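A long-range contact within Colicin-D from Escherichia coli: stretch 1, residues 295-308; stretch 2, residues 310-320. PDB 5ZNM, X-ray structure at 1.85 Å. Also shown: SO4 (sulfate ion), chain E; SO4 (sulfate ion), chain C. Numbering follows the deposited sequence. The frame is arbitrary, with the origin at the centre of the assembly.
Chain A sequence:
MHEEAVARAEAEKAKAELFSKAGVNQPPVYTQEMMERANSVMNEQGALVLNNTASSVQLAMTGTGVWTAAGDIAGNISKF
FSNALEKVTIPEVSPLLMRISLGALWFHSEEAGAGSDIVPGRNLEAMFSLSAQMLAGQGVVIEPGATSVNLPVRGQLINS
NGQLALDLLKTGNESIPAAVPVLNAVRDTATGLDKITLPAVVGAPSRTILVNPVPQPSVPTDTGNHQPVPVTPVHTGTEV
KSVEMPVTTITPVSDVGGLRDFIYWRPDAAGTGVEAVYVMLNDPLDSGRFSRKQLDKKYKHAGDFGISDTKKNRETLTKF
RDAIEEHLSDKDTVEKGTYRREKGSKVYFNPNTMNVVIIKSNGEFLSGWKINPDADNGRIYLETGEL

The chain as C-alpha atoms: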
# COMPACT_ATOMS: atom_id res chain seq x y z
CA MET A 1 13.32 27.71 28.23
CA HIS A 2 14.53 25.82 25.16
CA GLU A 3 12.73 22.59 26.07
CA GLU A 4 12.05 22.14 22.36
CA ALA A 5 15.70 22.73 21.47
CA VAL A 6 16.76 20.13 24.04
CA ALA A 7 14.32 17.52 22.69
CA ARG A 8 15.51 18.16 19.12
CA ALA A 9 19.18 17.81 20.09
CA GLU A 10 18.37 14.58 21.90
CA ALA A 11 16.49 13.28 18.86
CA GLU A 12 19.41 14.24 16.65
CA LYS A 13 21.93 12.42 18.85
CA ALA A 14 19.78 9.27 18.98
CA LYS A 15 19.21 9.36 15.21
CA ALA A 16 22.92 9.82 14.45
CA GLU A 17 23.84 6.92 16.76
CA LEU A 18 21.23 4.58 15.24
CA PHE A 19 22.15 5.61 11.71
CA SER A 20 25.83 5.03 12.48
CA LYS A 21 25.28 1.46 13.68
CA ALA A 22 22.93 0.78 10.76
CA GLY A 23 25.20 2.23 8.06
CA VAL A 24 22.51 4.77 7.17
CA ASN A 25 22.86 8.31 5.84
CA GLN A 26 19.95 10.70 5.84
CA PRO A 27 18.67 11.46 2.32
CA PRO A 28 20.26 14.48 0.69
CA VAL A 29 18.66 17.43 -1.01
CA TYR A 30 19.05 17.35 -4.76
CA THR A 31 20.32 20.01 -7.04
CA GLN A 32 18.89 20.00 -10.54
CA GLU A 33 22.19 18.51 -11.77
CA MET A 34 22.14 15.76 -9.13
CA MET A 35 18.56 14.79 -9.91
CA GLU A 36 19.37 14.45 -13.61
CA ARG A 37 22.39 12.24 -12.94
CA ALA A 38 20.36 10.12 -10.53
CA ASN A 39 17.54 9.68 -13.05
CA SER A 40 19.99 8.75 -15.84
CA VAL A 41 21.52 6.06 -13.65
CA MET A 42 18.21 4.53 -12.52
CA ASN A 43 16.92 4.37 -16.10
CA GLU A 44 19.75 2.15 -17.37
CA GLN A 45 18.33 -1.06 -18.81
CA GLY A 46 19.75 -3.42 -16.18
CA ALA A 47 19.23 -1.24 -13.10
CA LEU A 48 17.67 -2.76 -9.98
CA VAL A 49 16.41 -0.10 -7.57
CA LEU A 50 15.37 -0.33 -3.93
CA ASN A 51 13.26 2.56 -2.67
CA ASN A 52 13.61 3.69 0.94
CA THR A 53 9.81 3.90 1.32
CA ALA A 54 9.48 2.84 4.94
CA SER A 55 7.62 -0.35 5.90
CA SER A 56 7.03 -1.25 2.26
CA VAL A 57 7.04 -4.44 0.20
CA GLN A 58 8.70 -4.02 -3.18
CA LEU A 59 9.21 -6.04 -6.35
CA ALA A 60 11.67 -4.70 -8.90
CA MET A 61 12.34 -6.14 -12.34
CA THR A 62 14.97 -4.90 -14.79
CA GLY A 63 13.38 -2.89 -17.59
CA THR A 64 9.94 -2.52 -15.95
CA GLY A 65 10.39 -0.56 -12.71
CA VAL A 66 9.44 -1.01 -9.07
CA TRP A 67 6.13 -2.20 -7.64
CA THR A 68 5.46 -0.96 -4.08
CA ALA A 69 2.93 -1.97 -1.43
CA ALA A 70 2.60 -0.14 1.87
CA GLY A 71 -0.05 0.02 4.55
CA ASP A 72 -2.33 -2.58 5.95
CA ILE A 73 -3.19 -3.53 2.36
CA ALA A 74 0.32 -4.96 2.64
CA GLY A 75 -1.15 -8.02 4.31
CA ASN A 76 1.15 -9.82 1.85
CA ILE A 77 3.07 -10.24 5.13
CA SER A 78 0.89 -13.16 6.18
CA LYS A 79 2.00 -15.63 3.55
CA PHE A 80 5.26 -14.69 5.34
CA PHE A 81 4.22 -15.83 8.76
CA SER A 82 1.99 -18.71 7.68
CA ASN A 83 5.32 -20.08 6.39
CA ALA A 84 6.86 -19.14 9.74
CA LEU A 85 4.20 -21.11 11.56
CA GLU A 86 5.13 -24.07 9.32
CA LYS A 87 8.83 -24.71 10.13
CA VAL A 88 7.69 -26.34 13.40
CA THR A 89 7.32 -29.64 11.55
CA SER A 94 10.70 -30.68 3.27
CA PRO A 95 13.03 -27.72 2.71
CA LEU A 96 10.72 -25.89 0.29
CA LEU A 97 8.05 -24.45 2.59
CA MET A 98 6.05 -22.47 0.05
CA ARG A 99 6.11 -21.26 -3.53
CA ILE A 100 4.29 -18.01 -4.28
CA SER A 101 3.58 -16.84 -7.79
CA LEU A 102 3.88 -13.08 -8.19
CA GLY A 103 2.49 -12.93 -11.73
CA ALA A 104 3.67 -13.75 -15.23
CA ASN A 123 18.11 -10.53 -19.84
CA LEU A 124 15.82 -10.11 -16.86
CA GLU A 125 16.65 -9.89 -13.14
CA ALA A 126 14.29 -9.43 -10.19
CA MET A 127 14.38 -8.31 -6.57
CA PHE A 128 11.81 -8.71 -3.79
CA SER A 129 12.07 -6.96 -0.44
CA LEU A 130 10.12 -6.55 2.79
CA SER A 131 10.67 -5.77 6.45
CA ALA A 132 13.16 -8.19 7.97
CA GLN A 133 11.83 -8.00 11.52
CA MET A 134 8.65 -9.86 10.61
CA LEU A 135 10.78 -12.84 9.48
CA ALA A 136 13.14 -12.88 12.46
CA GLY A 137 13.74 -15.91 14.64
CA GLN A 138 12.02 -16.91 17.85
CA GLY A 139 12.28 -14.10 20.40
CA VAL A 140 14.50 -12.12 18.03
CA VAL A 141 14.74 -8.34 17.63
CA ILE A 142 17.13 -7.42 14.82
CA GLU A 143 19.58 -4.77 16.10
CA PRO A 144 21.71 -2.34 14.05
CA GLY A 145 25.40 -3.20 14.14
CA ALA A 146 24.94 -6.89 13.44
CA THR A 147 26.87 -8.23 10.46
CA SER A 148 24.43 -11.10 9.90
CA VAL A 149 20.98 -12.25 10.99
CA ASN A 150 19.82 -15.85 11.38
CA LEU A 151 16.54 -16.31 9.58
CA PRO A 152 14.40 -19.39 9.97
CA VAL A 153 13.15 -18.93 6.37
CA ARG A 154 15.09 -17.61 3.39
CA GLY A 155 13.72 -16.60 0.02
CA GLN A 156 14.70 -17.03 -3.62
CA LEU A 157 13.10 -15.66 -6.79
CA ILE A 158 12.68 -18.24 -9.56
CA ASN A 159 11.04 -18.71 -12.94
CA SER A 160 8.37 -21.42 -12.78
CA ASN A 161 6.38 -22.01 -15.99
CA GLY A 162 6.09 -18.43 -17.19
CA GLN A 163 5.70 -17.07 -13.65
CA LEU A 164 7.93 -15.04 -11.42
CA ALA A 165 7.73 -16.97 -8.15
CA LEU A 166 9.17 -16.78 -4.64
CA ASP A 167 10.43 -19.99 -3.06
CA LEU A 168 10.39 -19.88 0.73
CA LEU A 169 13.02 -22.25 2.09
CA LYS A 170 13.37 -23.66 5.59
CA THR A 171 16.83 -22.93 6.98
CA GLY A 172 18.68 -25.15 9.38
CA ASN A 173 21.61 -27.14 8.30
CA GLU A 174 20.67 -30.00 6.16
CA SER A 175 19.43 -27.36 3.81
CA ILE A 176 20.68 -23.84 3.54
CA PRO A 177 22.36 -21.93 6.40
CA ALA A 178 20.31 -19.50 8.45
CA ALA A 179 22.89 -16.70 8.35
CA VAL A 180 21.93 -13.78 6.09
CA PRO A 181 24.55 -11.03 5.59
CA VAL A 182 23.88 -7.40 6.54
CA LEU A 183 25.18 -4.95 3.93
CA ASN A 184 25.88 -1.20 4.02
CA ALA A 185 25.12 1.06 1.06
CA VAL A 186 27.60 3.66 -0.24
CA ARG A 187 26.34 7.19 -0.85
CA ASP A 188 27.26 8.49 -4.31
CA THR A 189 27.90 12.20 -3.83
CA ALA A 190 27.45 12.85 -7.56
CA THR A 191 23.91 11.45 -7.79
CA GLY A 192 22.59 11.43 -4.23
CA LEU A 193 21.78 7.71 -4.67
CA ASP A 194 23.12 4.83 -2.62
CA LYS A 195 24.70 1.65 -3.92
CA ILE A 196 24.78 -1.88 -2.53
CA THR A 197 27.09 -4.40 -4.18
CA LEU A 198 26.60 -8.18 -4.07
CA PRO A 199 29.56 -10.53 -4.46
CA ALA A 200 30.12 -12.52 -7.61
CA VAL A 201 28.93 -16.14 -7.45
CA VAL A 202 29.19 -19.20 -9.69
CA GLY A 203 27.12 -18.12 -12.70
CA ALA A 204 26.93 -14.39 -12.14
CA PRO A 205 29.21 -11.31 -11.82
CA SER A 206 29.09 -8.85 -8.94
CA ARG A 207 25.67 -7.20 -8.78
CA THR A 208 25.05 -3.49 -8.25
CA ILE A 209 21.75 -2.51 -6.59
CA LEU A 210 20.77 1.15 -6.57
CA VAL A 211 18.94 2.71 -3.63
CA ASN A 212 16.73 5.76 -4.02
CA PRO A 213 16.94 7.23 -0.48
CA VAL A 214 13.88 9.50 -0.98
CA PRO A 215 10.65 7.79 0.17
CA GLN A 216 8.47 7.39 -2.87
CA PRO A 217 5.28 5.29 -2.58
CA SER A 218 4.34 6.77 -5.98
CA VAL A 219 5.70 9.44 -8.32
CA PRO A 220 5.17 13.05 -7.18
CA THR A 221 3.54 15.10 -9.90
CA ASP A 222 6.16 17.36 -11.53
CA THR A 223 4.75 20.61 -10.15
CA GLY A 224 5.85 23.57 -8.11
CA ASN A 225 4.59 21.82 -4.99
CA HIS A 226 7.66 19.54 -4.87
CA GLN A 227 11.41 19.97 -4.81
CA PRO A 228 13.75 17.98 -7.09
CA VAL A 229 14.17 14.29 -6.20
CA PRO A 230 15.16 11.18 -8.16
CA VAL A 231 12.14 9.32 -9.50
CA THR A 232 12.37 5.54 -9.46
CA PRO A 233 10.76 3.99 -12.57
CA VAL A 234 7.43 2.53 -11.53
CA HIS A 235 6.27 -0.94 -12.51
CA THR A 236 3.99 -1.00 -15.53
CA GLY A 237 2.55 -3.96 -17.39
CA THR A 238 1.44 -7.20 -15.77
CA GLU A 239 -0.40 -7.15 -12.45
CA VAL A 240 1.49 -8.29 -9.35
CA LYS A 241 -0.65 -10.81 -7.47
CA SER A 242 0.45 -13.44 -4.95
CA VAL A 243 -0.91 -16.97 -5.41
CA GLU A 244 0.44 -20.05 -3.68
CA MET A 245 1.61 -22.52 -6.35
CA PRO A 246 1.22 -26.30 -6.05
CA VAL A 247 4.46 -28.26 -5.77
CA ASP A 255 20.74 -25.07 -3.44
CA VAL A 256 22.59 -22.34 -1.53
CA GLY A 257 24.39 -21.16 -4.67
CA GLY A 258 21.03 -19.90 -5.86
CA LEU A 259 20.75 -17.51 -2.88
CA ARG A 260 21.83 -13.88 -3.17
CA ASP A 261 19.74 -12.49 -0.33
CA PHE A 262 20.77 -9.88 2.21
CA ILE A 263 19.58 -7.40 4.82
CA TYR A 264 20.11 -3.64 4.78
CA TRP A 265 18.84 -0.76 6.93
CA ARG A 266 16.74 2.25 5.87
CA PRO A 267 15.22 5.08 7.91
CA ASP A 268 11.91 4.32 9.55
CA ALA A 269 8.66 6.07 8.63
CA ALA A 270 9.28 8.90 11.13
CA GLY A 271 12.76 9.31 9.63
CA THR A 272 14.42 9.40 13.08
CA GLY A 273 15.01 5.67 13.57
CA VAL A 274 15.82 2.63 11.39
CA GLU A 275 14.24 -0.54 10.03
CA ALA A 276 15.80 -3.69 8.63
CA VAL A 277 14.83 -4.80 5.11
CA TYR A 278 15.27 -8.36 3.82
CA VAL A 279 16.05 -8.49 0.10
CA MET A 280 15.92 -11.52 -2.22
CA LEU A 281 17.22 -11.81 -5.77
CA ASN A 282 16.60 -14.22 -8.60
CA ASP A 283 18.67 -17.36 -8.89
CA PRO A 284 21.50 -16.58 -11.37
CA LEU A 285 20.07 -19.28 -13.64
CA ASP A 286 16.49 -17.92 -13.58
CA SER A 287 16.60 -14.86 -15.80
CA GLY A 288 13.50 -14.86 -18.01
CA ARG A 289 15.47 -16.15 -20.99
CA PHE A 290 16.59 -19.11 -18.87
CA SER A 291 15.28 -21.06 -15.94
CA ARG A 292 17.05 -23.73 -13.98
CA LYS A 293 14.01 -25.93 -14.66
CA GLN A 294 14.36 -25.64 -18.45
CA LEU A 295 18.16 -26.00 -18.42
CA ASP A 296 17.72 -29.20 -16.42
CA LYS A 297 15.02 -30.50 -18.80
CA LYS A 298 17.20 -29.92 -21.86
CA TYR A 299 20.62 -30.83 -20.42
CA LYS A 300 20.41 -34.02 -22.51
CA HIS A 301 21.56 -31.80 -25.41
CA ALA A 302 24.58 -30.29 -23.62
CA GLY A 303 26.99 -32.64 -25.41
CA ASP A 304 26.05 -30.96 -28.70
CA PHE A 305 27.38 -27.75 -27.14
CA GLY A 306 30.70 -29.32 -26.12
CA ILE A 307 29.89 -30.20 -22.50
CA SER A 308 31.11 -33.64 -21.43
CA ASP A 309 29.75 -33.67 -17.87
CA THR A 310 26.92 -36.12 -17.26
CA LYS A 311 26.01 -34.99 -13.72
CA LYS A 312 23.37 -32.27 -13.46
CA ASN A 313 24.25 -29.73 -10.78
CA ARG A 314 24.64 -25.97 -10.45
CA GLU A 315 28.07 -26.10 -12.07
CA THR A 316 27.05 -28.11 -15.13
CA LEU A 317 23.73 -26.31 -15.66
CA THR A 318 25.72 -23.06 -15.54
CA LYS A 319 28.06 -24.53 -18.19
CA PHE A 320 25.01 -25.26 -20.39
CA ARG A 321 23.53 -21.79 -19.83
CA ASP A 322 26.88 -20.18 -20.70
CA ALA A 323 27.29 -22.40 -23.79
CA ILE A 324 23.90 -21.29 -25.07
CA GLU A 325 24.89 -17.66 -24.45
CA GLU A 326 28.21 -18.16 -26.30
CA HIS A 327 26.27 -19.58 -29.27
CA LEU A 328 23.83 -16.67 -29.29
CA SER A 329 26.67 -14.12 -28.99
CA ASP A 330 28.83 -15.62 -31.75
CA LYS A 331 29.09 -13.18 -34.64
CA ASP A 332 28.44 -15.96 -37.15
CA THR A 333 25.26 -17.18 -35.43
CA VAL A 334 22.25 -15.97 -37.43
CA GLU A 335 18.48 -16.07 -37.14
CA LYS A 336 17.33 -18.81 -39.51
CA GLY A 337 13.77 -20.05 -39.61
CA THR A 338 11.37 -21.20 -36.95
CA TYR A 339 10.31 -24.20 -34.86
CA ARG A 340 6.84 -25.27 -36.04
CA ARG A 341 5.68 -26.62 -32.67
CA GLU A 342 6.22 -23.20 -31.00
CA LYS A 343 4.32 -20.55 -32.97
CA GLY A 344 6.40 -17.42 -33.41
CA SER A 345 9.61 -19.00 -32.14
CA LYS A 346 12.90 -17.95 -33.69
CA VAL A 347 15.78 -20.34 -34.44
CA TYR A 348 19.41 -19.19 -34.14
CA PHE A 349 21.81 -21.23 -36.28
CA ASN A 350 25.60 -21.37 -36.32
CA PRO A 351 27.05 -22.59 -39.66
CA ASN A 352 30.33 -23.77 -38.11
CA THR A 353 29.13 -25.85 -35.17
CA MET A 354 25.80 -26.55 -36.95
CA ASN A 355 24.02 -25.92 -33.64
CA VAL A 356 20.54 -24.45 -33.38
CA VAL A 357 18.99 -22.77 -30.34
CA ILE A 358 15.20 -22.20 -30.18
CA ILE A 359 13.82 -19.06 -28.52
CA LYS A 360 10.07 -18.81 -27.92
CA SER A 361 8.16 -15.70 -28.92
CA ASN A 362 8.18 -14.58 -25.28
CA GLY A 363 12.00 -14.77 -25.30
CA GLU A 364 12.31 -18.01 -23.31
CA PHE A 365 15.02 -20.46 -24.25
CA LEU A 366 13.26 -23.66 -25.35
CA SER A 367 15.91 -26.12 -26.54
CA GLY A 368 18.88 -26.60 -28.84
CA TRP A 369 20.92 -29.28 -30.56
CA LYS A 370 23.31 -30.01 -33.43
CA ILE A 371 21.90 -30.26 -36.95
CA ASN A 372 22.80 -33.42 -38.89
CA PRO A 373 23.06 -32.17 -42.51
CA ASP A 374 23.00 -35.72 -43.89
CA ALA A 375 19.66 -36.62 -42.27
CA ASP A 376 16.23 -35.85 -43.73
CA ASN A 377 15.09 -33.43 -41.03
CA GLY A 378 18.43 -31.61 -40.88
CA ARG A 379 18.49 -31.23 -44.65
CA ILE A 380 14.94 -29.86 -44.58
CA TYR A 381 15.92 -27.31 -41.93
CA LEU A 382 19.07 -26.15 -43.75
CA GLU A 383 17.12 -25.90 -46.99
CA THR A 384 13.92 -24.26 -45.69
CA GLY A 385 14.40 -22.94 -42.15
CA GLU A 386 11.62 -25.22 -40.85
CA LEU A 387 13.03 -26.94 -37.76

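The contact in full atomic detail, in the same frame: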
# COMPACT_ATOMS: atom_id res chain seq x y z
N LEU A 295 16.80 -25.51 -18.21
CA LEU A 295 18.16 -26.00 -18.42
C LEU A 295 18.29 -27.46 -18.01
O LEU A 295 18.94 -28.26 -18.70
CB LEU A 295 19.15 -25.12 -17.63
CG LEU A 295 19.36 -23.69 -18.15
CD1 LEU A 295 19.97 -22.79 -17.06
CD2 LEU A 295 20.28 -23.69 -19.38
N ASP A 296 17.68 -27.82 -16.88
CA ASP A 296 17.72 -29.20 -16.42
C ASP A 296 16.99 -30.12 -17.40
O ASP A 296 17.51 -31.17 -17.79
CB ASP A 296 17.10 -29.26 -15.02
CG ASP A 296 17.10 -30.64 -14.43
OD1 ASP A 296 16.28 -31.46 -14.85
OD2 ASP A 296 17.91 -30.88 -13.52
N LYS A 297 15.79 -29.72 -17.83
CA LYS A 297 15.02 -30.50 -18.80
C LYS A 297 15.79 -30.77 -20.08
O LYS A 297 15.63 -31.83 -20.70
CB LYS A 297 13.72 -29.77 -19.16
CG LYS A 297 12.49 -30.24 -18.44
CD LYS A 297 11.24 -29.95 -19.28
CE LYS A 297 10.94 -28.47 -19.31
NZ LYS A 297 9.60 -28.15 -19.89
N LYS A 298 16.57 -29.80 -20.55
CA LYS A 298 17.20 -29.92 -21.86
C LYS A 298 18.70 -30.23 -21.78
O LYS A 298 19.39 -30.18 -22.80
CB LYS A 298 16.97 -28.64 -22.66
CG LYS A 298 15.48 -28.27 -22.83
CD LYS A 298 14.70 -29.40 -23.53
CE LYS A 298 13.24 -29.05 -23.79
NZ LYS A 298 12.51 -30.17 -24.51
N TYR A 299 19.20 -30.56 -20.59
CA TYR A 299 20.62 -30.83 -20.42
C TYR A 299 21.06 -32.05 -21.23
O TYR A 299 22.26 -32.19 -21.51
CB TYR A 299 20.95 -31.02 -18.94
CG TYR A 299 22.43 -31.13 -18.68
CD1 TYR A 299 23.22 -30.00 -18.65
CD2 TYR A 299 23.04 -32.37 -18.50
CE1 TYR A 299 24.58 -30.08 -18.43
CE2 TYR A 299 24.41 -32.47 -18.28
CZ TYR A 299 25.17 -31.31 -18.25
OH TYR A 299 26.52 -31.37 -18.03
N LYS A 300 20.12 -32.90 -21.63
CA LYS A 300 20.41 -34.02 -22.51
C LYS A 300 21.11 -33.58 -23.80
O LYS A 300 21.81 -34.38 -24.42
CB LYS A 300 19.11 -34.75 -22.86
CG LYS A 300 18.08 -33.85 -23.54
CD LYS A 300 16.77 -34.60 -23.89
CE LYS A 300 15.69 -33.62 -24.37
NZ LYS A 300 14.37 -34.30 -24.61
N HIS A 301 20.92 -32.33 -24.22
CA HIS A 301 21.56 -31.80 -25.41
C HIS A 301 22.91 -31.13 -25.15
O HIS A 301 23.52 -30.63 -26.10
CB HIS A 301 20.64 -30.79 -26.10
CG HIS A 301 19.32 -31.36 -26.53
ND1 HIS A 301 19.22 -32.36 -27.47
CD2 HIS A 301 18.06 -31.07 -26.15
CE1 HIS A 301 17.95 -32.66 -27.65
NE2 HIS A 301 17.22 -31.90 -26.85
N ALA A 302 23.39 -31.10 -23.91
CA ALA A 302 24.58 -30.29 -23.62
C ALA A 302 25.83 -30.81 -24.34
O ALA A 302 26.75 -30.04 -24.62
CB ALA A 302 24.84 -30.22 -22.11
N GLY A 303 25.87 -32.11 -24.64
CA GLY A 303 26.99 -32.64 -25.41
C GLY A 303 27.12 -32.02 -26.79
O GLY A 303 28.23 -31.86 -27.29
N ASP A 304 26.00 -31.67 -27.43
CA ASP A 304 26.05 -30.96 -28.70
C ASP A 304 26.65 -29.57 -28.57
O ASP A 304 27.05 -28.97 -29.57
CB ASP A 304 24.65 -30.84 -29.32
CG ASP A 304 24.18 -32.15 -29.91
OD1 ASP A 304 25.02 -33.06 -30.00
OD2 ASP A 304 23.00 -32.25 -30.32
N PHE A 305 26.71 -29.02 -27.35
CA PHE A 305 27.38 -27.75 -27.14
C PHE A 305 28.75 -27.93 -26.46
O PHE A 305 29.27 -26.99 -25.86
CB PHE A 305 26.47 -26.80 -26.34
CG PHE A 305 25.22 -26.40 -27.10
CD1 PHE A 305 24.12 -27.25 -27.16
CD2 PHE A 305 25.14 -25.17 -27.74
CE1 PHE A 305 22.97 -26.89 -27.86
CE2 PHE A 305 24.00 -24.79 -28.44
CZ PHE A 305 22.91 -25.65 -28.50
N GLY A 306 29.34 -29.12 -26.57
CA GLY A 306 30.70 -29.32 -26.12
C GLY A 306 30.88 -29.59 -24.65
O GLY A 306 32.00 -29.43 -24.14
N ILE A 307 29.83 -29.97 -23.94
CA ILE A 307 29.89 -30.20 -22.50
C ILE A 307 29.89 -31.70 -22.25
O ILE A 307 28.92 -32.39 -22.58
CB ILE A 307 28.71 -29.51 -21.78
CG1 ILE A 307 28.88 -28.01 -21.91
CG2 ILE A 307 28.66 -29.96 -20.34
CD1 ILE A 307 27.61 -27.24 -21.59
N SER A 308 30.97 -32.21 -21.64
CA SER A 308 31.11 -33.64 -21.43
C SER A 308 30.45 -34.13 -20.15
O SER A 308 30.13 -35.32 -20.07
CB SER A 308 32.59 -34.05 -21.39
OG SER A 308 33.23 -33.53 -20.26
N THR A 310 28.23 -35.47 -17.28
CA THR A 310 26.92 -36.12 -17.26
C THR A 310 26.11 -35.78 -16.00
O THR A 310 24.89 -35.86 -16.05
CB THR A 310 27.07 -37.64 -17.41
OG1 THR A 310 27.95 -38.14 -16.40
CG2 THR A 310 27.67 -37.98 -18.78
N LYS A 311 26.76 -35.39 -14.91
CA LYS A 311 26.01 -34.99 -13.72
C LYS A 311 25.31 -33.66 -13.95
O LYS A 311 25.84 -32.76 -14.61
CB LYS A 311 26.95 -34.89 -12.52
CG LYS A 311 27.52 -36.21 -12.09
CD LYS A 311 28.24 -36.11 -10.77
CE LYS A 311 29.60 -35.47 -10.92
NZ LYS A 311 30.51 -35.97 -9.87
N LYS A 312 24.10 -33.53 -13.42
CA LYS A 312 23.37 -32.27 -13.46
C LYS A 312 23.46 -31.62 -12.09
O LYS A 312 22.91 -32.13 -11.12
CB LYS A 312 21.92 -32.48 -13.86
CG LYS A 312 21.78 -32.98 -15.26
CD LYS A 312 20.40 -32.68 -15.80
CE LYS A 312 19.36 -33.55 -15.16
NZ LYS A 312 18.19 -33.62 -16.07
N ASN A 313 24.16 -30.49 -12.02
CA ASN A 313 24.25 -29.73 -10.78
C ASN A 313 24.41 -28.27 -11.16
O ASN A 313 24.40 -27.93 -12.34
CB ASN A 313 25.39 -30.24 -9.89
CG ASN A 313 26.72 -30.28 -10.62
OD1 ASN A 313 27.05 -29.36 -11.38
ND2 ASN A 313 27.48 -31.35 -10.42
N ARG A 314 24.58 -27.40 -10.15
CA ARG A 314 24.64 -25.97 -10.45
C ARG A 314 25.75 -25.68 -11.45
O ARG A 314 25.56 -24.91 -12.40
CB ARG A 314 24.86 -25.15 -9.19
CG ARG A 314 25.10 -23.66 -9.49
CD ARG A 314 24.73 -22.74 -8.31
NE ARG A 314 23.34 -22.88 -7.91
CZ ARG A 314 22.31 -22.21 -8.45
NH1 ARG A 314 22.50 -21.35 -9.45
NH2 ARG A 314 21.08 -22.42 -8.00
N GLU A 315 26.90 -26.29 -11.23
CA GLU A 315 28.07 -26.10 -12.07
C GLU A 315 27.79 -26.50 -13.53
O GLU A 315 28.10 -25.75 -14.46
CB GLU A 315 29.20 -26.91 -11.46
CG GLU A 315 30.50 -26.86 -12.13
CD GLU A 315 31.54 -27.63 -11.33
OE1 GLU A 315 32.01 -27.09 -10.31
OE2 GLU A 315 31.87 -28.78 -11.71
N THR A 316 27.21 -27.68 -13.74
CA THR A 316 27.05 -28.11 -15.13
C THR A 316 25.87 -27.42 -15.81
O THR A 316 25.94 -27.14 -17.02
CB THR A 316 26.91 -29.64 -15.21
OG1 THR A 316 25.71 -30.07 -14.53
CG2 THR A 316 28.11 -30.30 -14.56
N LEU A 317 24.81 -27.11 -15.07
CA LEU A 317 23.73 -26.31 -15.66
C LEU A 317 24.20 -24.91 -15.99
O LEU A 317 23.72 -24.32 -16.97
CB LEU A 317 22.51 -26.25 -14.74
CG LEU A 317 21.81 -27.58 -14.41
CD1 LEU A 317 20.51 -27.32 -13.64
CD2 LEU A 317 21.55 -28.40 -15.67
N THR A 318 25.13 -24.35 -15.20
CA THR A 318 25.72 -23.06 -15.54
C THR A 318 26.60 -23.18 -16.79
O THR A 318 26.59 -22.28 -17.64
CB THR A 318 26.51 -22.50 -14.35
OG1 THR A 318 25.61 -22.33 -13.23
CG2 THR A 318 27.14 -21.15 -14.68
N LYS A 319 27.33 -24.29 -16.94
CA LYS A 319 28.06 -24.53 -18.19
C LYS A 319 27.12 -24.49 -19.39
O LYS A 319 27.42 -23.85 -20.41
CB LYS A 319 28.77 -25.89 -18.15
CG LYS A 319 30.05 -25.97 -17.35
CD LYS A 319 30.78 -27.30 -17.72
CE LYS A 319 32.01 -27.52 -16.84
NZ LYS A 319 32.66 -28.81 -17.18
N PHE A 320 25.98 -25.19 -19.29
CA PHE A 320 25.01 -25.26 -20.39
C PHE A 320 24.43 -23.88 -20.69
O PHE A 320 24.35 -23.46 -21.85
CB PHE A 320 23.90 -26.25 -19.99
CG PHE A 320 22.94 -26.63 -21.10
CD1 PHE A 320 23.34 -26.69 -22.42
CD2 PHE A 320 21.62 -26.96 -20.79
CE1 PHE A 320 22.44 -27.08 -23.42
CE2 PHE A 320 20.71 -27.33 -21.78
CZ PHE A 320 21.13 -27.40 -23.10
S SO4 E . 9.10 -28.59 -23.19
O1 SO4 E . 9.94 -27.47 -22.80
O2 SO4 E . 7.91 -28.03 -23.85
O3 SO4 E . 9.83 -29.47 -24.10
O4 SO4 E . 8.68 -29.35 -22.02
S SO4 C . 12.00 -37.08 -24.30
O1 SO4 C . 11.82 -35.78 -24.94
O2 SO4 C . 12.38 -38.05 -25.32
O3 SO4 C . 13.02 -36.98 -23.26
O4 SO4 C . 10.77 -37.54 -23.67

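Where a chain doubles back on itself, polar groups tend to find partners while apolar side chains pack together, and this contact in Colicin-D illustrates how few cross-links that can require. A single side chain supplies both hydrogen bonds between the stretches. Lys312 NZ donates to the backbone Asp296 O at 3.1 Å, near the end of a helix, and to the carboxylate Asp296 OD1, also at 3.1 Å; the second bond is weak but belongs to a salt bridge, so charge reinforces it.

Other polar groups are satisfied locally. Asn313 caps the second helix, its OD1 accepting from Thr316 N at 2.9 Å. Thr316 answers in kind: its OG1 accepts from Asn313 N at 3.0 Å and donates to Lys311 O at 2.7 Å, using the hydroxyl in both directions and tying the loop to the first helical turn. Tyr299 OH is hydrogen-bonded to a residue just outside the stretches.

That packing centres on Phe320. The edge of the Tyr299 ring points toward the face of the Phe320 ring in an offset arrangement, with planes at 89°, and Ala302 CB lies over a face of Phe320, 4.3 Å from the centroid of that ring. Leu295 CD2 approaches Phe320 CD2 at 3.8 Å. Away from this packing, Lys297 NZ and Lys298 NZ both donate to one sulfate.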